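Local coordinates for D-lactate dehydrogenase (Fermentative) (Pseudomonas aeruginosa, PDB 6ABJ) that interconverts pyruvate and D-lactate with NAD(H) as cofactor, acting as an allosteric tetramer of the D-isomer specific 2-hydroxyacid dehydrogenase family, at the interface of chains A and B and the interface of chains A and C. Sequence-based numbering; all coordinates share one arbitrary frame. Chains: chain A/B/C, D-lactate dehydrogenase (Fermentative).

Contact 1 and contact 2 belong to one two-fold interface between chains A and B, the centres of their C-alpha atoms about 13 Å apart. Helix 118-134 serves both, through the chain A copy (A:Arg134) in contact 1 and the chain B copy (B:Ala120, B:Glu123) in contact 2, and the chain B segment 309-318 runs through both. Contact 3 lies on a different two-fold interface, with chain C, about 27 Å from contact 1 and 32 Å from contact 2 between the same kind of centres; it uses the helix beginning at residue 295. Each subunit therefore meets two neighbours through separate surfaces, consistent with the allosteric tetramer.

Contact 1: the interface of chains A and B. Residues chain A 134, 136, 139, 143, 150, 153; chain B 309-310, 312, 315.
B:Gln312 and A:Arg134 bind each other reciprocally, each side chain reaching the other's backbone carbonyl in this patch of the A-B subunit interface. The B:Gln312 chain has CG anti to the backbone N (chi1 -164°) and stays extended beyond CG, which brings its amide under A:Leu153 and up to A:Ala139 and the end of helix 118-134. There NE2 donates to A:Arg134 O at 2.8 Å; the acceptor lies in the amide plane and the donor in the carbonyl plane, although the angle at the hydrogen is only 127°. In return A:Arg134, its chain bent at chi2 and chi3, presents the edge of its guanidinium, and NH2 donates to B:Gln312 O at 3.1 Å, tilted 20° from that carbonyl's plane. Water 1 ties the pair together: it is 2.8 Å from A:Arg134 NE and also contacts B:Gln312 NE2 and the carbonyls of A:Leu153 and B:Leu315. The contact flanks B:Phe314, an NADH-binding residue, so the interface could be sensitive to the state of the cofactor site.

Apolar groups flank the amide. A:Leu153 crosses B:Gln312 at about a right angle, with CD1 4.0 Å from CD of the amide. A:Leu150 crosses obliquely, its CD2 against B:Gln312 CG, while its CB meets CD2 of B:Leu315 at 3.9 Å. B:Thr309 CG2 lies on the side away from A:Leu153 CD1. A:Ala139 CB sits beyond the amide oxygen, 3.4 Å from OE1 of B:Gln312.

Contact 2: the interface of chains A and B. Residues chain A 155-158, 161; chain B 120, 123, 316-318.
A:Lys161 and B:Glu318 reach toward each other tip to tip and form a salt bridge in this part of the A-B interface, the ammonium NZ standing 2.8 Å from OE2. NZ approaches from above the carboxylate plane, 54° out of it, and also donates to A:Asp157 O within its own chain, which helps fix its position.

Backbone N-H groups of chain A are read by chain B carboxylates. A:Asp157 N donates to OE1 of B:Glu318 at 2.9 Å, likewise from above the plane; a bend at chi2 (88°) lets one carboxylate serve both A:Asp157 N and A:Lys161 NZ, on the same face. A:Leu158 N donates almost straight to B:Glu123 OE1 at 2.7 Å, on the syn side and somewhat out of the plane, from a glutamate chain extended beyond CG.

Between backbones, A:Gly155 and B:Thr316 form a parallel beta bridge, in which B:Arg317 N, at the start of helix 317-335, donates to A:Gly155 O at 3.0 Å.

A hydrogen bond from a hydroxyl joins side chains crossing at about a right angle: B:Thr316 OG1 donates to OD1 of A:Asp157 at 2.8 Å, on the syn side but 31° out of the carboxylate plane. Nonpolar packing is slight, as where A:Phe156 CA meets B:Thr316 CB. Through solvent, water 2 joins A:Phe156 O to B:Glu123 OE1, 2.6 Å from the latter.

Contact 3: the interface of chains A and C. Residues chain A 292-295, 298, 302; chain C 299, 302.
C:Arg299 projects from helix 295-302 of chain C and binds the start of helix 295-301 of chain A together with the loop just before it. From CB, its CG stands anti to the backbone N, and a bend at chi2 (65°) directs the chain toward A:Ala298. CD lies 4.1 Å from A:Ala298 CB, a light apolar contact. Next, NE donates to the carboxylate oxygen OD1 of A:Asp295 at 3.1 Å, approaching from above the carboxylate plane. CZ follows, 3.8 Å from the methyl carbon CB of A:Ala298.

At the tip, NH2 forms a salt bridge with A:Asp295 OD1 at 2.7 Å, using the anti lone pair of that oxygen, and it donates to A:Leu292 O at 2.8 Å. NH1 donates to the same A:Leu292 O at 2.9 Å, giving an end-on grip on one oxygen beside a side-on grip on another. All four bonds lie within 6° of the guanidinium plane, whereas the carboxylate plane is turned 77° from it. Nearby, C:Ser302 OG reaches A:Ala298 O through water 3.

With two oxygens each receiving two N-H groups, these bonds should restrict rotation of the guanidinium, and its expected positive charge would be balanced by A:Asp295. The site thereby joins chains A and C across the second two-fold interface.

Contact 1: the interface of chains A and B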
loop_
_atom_site.group_PDB
_atom_site.type_symbol
_atom_site.label_atom_id
_atom_site.label_comp_id
_atom_site.label_asym_id
_atom_site.label_seq_id
_atom_site.Cartn_x
_atom_site.Cartn_y
_atom_site.Cartn_z
ATOM N N ARG A 134 6.427 17.271 0.548
ATOM C CA ARG A 134 5.305 17.173 1.444
ATOM C C ARG A 134 4.903 15.747 1.774
ATOM O O ARG A 134 3.906 15.516 2.461
ATOM C CB ARG A 134 4.107 17.955 0.884
ATOM C CG ARG A 134 4.428 19.387 0.472
ATOM C CD ARG A 134 5.038 20.170 1.625
ATOM N NE ARG A 134 4.041 20.448 2.652
ATOM C CZ ARG A 134 3.416 21.612 2.797
ATOM N NH1 ARG A 134 3.695 22.624 1.987
ATOM N NH2 ARG A 134 2.515 21.765 3.754
ATOM N N LEU A 136 3.582 13.427 0.085
ATOM C CA LEU A 136 2.207 13.227 -0.280
ATOM C C LEU A 136 1.833 11.730 -0.583
ATOM O O LEU A 136 0.737 11.313 -0.271
ATOM C CB LEU A 136 1.821 14.051 -1.511
ATOM C CG LEU A 136 1.904 15.564 -1.381
ATOM C CD1 LEU A 136 1.565 16.329 -2.635
ATOM C CD2 LEU A 136 1.104 16.033 -0.187
ATOM N N ALA A 139 1.536 10.272 2.898
ATOM C CA ALA A 139 0.277 10.746 3.433
ATOM C C ALA A 139 -0.908 10.032 2.889
ATOM O O ALA A 139 -1.776 9.600 3.643
ATOM C CB ALA A 139 0.132 12.248 3.225
ATOM N N THR A 143 -3.752 8.079 5.121
ATOM C CA THR A 143 -5.112 8.475 5.211
ATOM C C THR A 143 -6.092 7.497 4.633
ATOM O O THR A 143 -7.173 7.319 5.176
ATOM C CB THR A 143 -5.389 9.922 4.665
ATOM O OG1 THR A 143 -5.157 9.997 3.281
ATOM C CG2 THR A 143 -4.549 10.975 5.368
ATOM N N LEU A 150 0.463 12.798 11.630
ATOM C CA LEU A 150 1.316 13.612 10.761
ATOM C C LEU A 150 2.807 13.462 11.027
ATOM O O LEU A 150 3.620 14.046 10.323
ATOM C CB LEU A 150 0.929 15.090 10.890
ATOM C CG LEU A 150 -0.463 15.457 10.416
ATOM C CD1 LEU A 150 -0.645 16.992 10.523
ATOM C CD2 LEU A 150 -0.703 15.030 8.985
ATOM N N LEU A 153 5.975 13.812 8.383
ATOM C CA LEU A 153 5.515 14.331 7.081
ATOM C C LEU A 153 5.891 15.805 6.871
ATOM O O LEU A 153 5.562 16.384 5.863
ATOM C CB LEU A 153 4.005 14.157 6.975
ATOM C CG LEU A 153 3.426 12.735 7.136
ATOM C CD1 LEU A 153 1.918 12.830 6.893
ATOM C CD2 LEU A 153 4.041 11.798 6.118
ATOM N N THR B 309 -5.222 14.812 2.747
ATOM C CA THR B 309 -4.206 15.002 3.731
ATOM C C THR B 309 -4.861 15.592 4.991
ATOM O O THR B 309 -5.861 16.289 4.887
ATOM C CB THR B 309 -3.027 15.891 3.189
ATOM O OG1 THR B 309 -3.513 17.094 2.649
ATOM C CG2 THR B 309 -2.252 15.135 2.040
ATOM N N ALA B 310 -4.284 15.261 6.149
ATOM C CA ALA B 310 -4.974 15.443 7.418
ATOM C C ALA B 310 -4.618 16.785 8.063
ATOM O O ALA B 310 -3.889 16.870 9.076
ATOM C CB ALA B 310 -4.762 14.242 8.337
ATOM N N GLN B 312 -2.563 19.162 6.790
ATOM C CA GLN B 312 -1.131 19.100 6.669
ATOM C C GLN B 312 -0.566 20.305 5.940
ATOM O O GLN B 312 0.653 20.463 5.818
ATOM C CB GLN B 312 -0.826 17.790 5.868
ATOM C CG GLN B 312 0.564 17.299 5.926
ATOM C CD GLN B 312 0.866 16.167 4.984
ATOM O OE1 GLN B 312 0.109 15.196 4.889
ATOM N NE2 GLN B 312 2.001 16.258 4.331
ATOM N N LEU B 315 2.167 22.209 7.483
ATOM C CA LEU B 315 3.180 21.347 8.054
ATOM C C LEU B 315 4.484 21.433 7.277
ATOM O O LEU B 315 4.921 20.452 6.613
ATOM C CB LEU B 315 2.700 19.878 8.173
ATOM C CG LEU B 315 3.439 18.998 9.195
ATOM C CD1 LEU B 315 3.024 19.321 10.640
ATOM C CD2 LEU B 315 3.276 17.523 8.932
HETATM O O HOH W 1 4.133 18.572 4.769
#

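Contact 2: the interface of chains A and B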
loop_
_atom_site.group_PDB
_atom_site.type_symbol
_atom_site.label_atom_id
_atom_site.label_comp_id
_atom_site.label_asym_id
_atom_site.label_seq_id
_atom_site.Cartn_x
_atom_site.Cartn_y
_atom_site.Cartn_z
ATOM N N GLY A 155 7.476 19.038 5.762
ATOM C CA GLY A 155 8.267 19.482 4.620
ATOM C C GLY A 155 8.926 20.824 4.818
ATOM O O GLY A 155 9.249 21.180 5.944
ATOM N N PHE A 156 9.166 21.515 3.706
ATOM C CA PHE A 156 9.825 22.790 3.667
ATOM C C PHE A 156 9.193 23.663 2.624
ATOM O O PHE A 156 8.795 23.198 1.557
ATOM C CB PHE A 156 11.361 22.648 3.400
ATOM C CG PHE A 156 11.741 21.987 2.029
ATOM C CD1 PHE A 156 11.912 20.607 1.923
ATOM C CD2 PHE A 156 12.034 22.748 0.921
ATOM C CE1 PHE A 156 12.277 20.007 0.719
ATOM C CE2 PHE A 156 12.400 22.157 -0.305
ATOM C CZ PHE A 156 12.524 20.761 -0.400
ATOM N N ASP A 157 9.128 24.960 2.898
ATOM C CA ASP A 157 8.653 25.892 1.892
ATOM C C ASP A 157 9.620 25.912 0.715
ATOM O O ASP A 157 10.837 25.938 0.892
ATOM C CB ASP A 157 8.582 27.321 2.420
ATOM C CG ASP A 157 7.595 27.496 3.563
ATOM O OD1 ASP A 157 6.902 26.525 3.937
ATOM O OD2 ASP A 157 7.530 28.633 4.077
ATOM N N LEU A 158 9.058 25.940 -0.480
ATOM C CA LEU A 158 9.842 26.116 -1.674
ATOM C C LEU A 158 10.271 27.575 -1.832
ATOM O O LEU A 158 11.390 27.875 -2.292
ATOM C CB LEU A 158 9.041 25.723 -2.931
ATOM C CG LEU A 158 8.796 24.231 -3.072
ATOM C CD1 LEU A 158 7.941 23.926 -4.328
ATOM C CD2 LEU A 158 10.054 23.382 -3.163
ATOM N N LYS A 161 13.946 28.990 -1.526
ATOM C CA LYS A 161 14.981 28.000 -1.694
ATOM C C LYS A 161 15.741 28.181 -3.006
ATOM O O LYS A 161 15.211 28.668 -3.985
ATOM C CB LYS A 161 14.439 26.551 -1.561
ATOM C CG LYS A 161 13.752 26.201 -0.250
ATOM C CD LYS A 161 14.707 26.350 0.936
ATOM C CE LYS A 161 14.126 25.935 2.265
ATOM N NZ LYS A 161 12.856 26.636 2.568
ATOM N N ALA B 120 3.333 28.054 2.629
ATOM C CA ALA B 120 3.207 26.643 2.987
ATOM C C ALA B 120 1.884 26.082 2.498
ATOM O O ALA B 120 1.846 24.984 1.883
ATOM C CB ALA B 120 3.351 26.431 4.473
ATOM N N GLU B 123 1.476 26.131 -1.478
ATOM C CA GLU B 123 2.343 25.110 -2.003
ATOM C C GLU B 123 1.705 23.711 -1.863
ATOM O O GLU B 123 1.778 22.884 -2.786
ATOM C CB GLU B 123 3.731 25.213 -1.422
ATOM C CG GLU B 123 4.498 26.427 -1.960
ATOM C CD GLU B 123 5.860 26.600 -1.308
ATOM O OE1 GLU B 123 6.346 25.652 -0.696
ATOM O OE2 GLU B 123 6.430 27.735 -1.422
ATOM N N THR B 316 5.134 22.597 7.359
ATOM C CA THR B 316 6.514 22.782 6.953
ATOM C C THR B 316 7.346 23.332 8.114
ATOM O O THR B 316 6.789 23.915 9.042
ATOM C CB THR B 316 6.679 23.753 5.811
ATOM O OG1 THR B 316 6.285 25.075 6.213
ATOM C CG2 THR B 316 5.825 23.339 4.582
ATOM N N ARG B 317 8.642 23.212 8.044
ATOM C CA ARG B 317 9.457 23.711 9.130
ATOM C C ARG B 317 9.295 25.207 9.367
ATOM O O ARG B 317 9.144 25.630 10.464
ATOM C CB ARG B 317 10.891 23.233 9.014
ATOM C CG ARG B 317 11.008 21.904 9.745
ATOM C CD ARG B 317 12.095 20.978 9.280
ATOM N NE ARG B 317 11.796 19.561 9.502
ATOM C CZ ARG B 317 11.311 19.028 10.614
ATOM N NH1 ARG B 317 11.038 19.765 11.662
ATOM N NH2 ARG B 317 11.104 17.733 10.685
ATOM N N GLU B 318 9.237 25.964 8.310
ATOM C CA GLU B 318 9.069 27.389 8.376
ATOM C C GLU B 318 7.701 27.790 8.903
ATOM O O GLU B 318 7.569 28.734 9.698
ATOM C CB GLU B 318 9.337 28.006 7.014
ATOM C CG GLU B 318 10.778 27.784 6.527
ATOM C CD GLU B 318 10.988 26.465 5.748
ATOM O OE1 GLU B 318 10.046 25.643 5.610
ATOM O OE2 GLU B 318 12.109 26.235 5.271
HETATM O O HOH W 2 6.096 23.364 0.477
#

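Contact 3: the interface of chains A and C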
loop_
_atom_site.group_PDB
_atom_site.type_symbol
_atom_site.label_atom_id
_atom_site.label_comp_id
_atom_site.label_asym_id
_atom_site.label_seq_id
_atom_site.Cartn_x
_atom_site.Cartn_y
_atom_site.Cartn_z
ATOM N N LEU A 292 12.607 -8.663 -8.562
ATOM C CA LEU A 292 13.309 -7.670 -9.371
ATOM C C LEU A 292 14.755 -8.034 -9.300
ATOM O O LEU A 292 15.294 -8.182 -8.227
ATOM C CB LEU A 292 13.199 -6.286 -8.759
ATOM C CG LEU A 292 12.432 -5.148 -9.335
ATOM C CD1 LEU A 292 12.953 -3.888 -8.629
ATOM C CD2 LEU A 292 12.469 -5.029 -10.871
ATOM N N GLN A 293 15.389 -8.218 -10.452
ATOM C CA GLN A 293 16.774 -8.711 -10.494
ATOM C C GLN A 293 17.736 -7.632 -10.158
ATOM O O GLN A 293 18.768 -7.876 -9.539
ATOM C CB GLN A 293 17.162 -9.241 -11.918
ATOM C CG GLN A 293 16.505 -10.551 -12.288
ATOM C CD GLN A 293 16.813 -11.676 -11.311
ATOM O OE1 GLN A 293 17.899 -11.834 -10.819
ATOM N NE2 GLN A 293 15.794 -12.443 -10.994
ATOM N N ASP A 294 17.418 -6.391 -10.507
ATOM C CA ASP A 294 18.330 -5.259 -10.283
ATOM C C ASP A 294 18.433 -4.782 -8.846
ATOM O O ASP A 294 17.520 -4.136 -8.334
ATOM C CB ASP A 294 17.866 -4.100 -11.176
ATOM C CG ASP A 294 18.836 -2.938 -11.198
ATOM O OD1 ASP A 294 19.592 -2.759 -10.221
ATOM O OD2 ASP A 294 18.832 -2.193 -12.201
ATOM N N ASP A 295 19.565 -5.073 -8.212
ATOM C CA ASP A 295 19.739 -4.804 -6.821
ATOM C C ASP A 295 19.674 -3.301 -6.471
ATOM O O ASP A 295 19.171 -2.877 -5.431
ATOM C CB ASP A 295 21.118 -5.307 -6.356
ATOM C CG ASP A 295 21.235 -6.835 -6.267
ATOM O OD1 ASP A 295 20.250 -7.569 -6.258
ATOM O OD2 ASP A 295 22.395 -7.315 -6.144
ATOM N N ALA A 298 16.081 -2.027 -6.882
ATOM C CA ALA A 298 15.293 -2.547 -5.752
ATOM C C ALA A 298 15.546 -1.792 -4.432
ATOM O O ALA A 298 14.611 -1.447 -3.644
ATOM C CB ALA A 298 15.567 -4.024 -5.555
ATOM N N SER A 302 12.856 1.169 -2.168
ATOM C CA SER A 302 12.297 1.038 -0.883
ATOM C C SER A 302 12.690 2.099 0.132
ATOM O O SER A 302 12.255 2.010 1.286
ATOM C CB SER A 302 12.506 -0.388 -0.388
ATOM O OG SER A 302 13.928 -0.634 -0.227
ATOM N N ARG C 299 16.532 -5.656 0.998
ATOM C CA ARG C 299 16.383 -6.411 -0.241
ATOM C C ARG C 299 15.340 -7.522 -0.038
ATOM O O ARG C 299 14.487 -7.715 -0.886
ATOM C CB ARG C 299 17.709 -7.013 -0.703
ATOM C CG ARG C 299 17.623 -7.757 -2.041
ATOM C CD ARG C 299 17.301 -6.801 -3.137
ATOM N NE ARG C 299 17.764 -7.250 -4.453
ATOM C CZ ARG C 299 17.005 -7.530 -5.517
ATOM N NH1 ARG C 299 15.682 -7.495 -5.469
ATOM N NH2 ARG C 299 17.577 -7.893 -6.641
ATOM N N SER C 302 11.647 -6.377 -0.293
ATOM C CA SER C 302 11.216 -6.007 -1.626
ATOM C C SER C 302 10.541 -7.063 -2.469
ATOM O O SER C 302 9.755 -6.762 -3.378
ATOM C CB SER C 302 12.458 -5.602 -2.437
ATOM O OG SER C 302 13.029 -4.373 -2.035
HETATM O O HOH W 3 12.338 -2.445 -3.706
#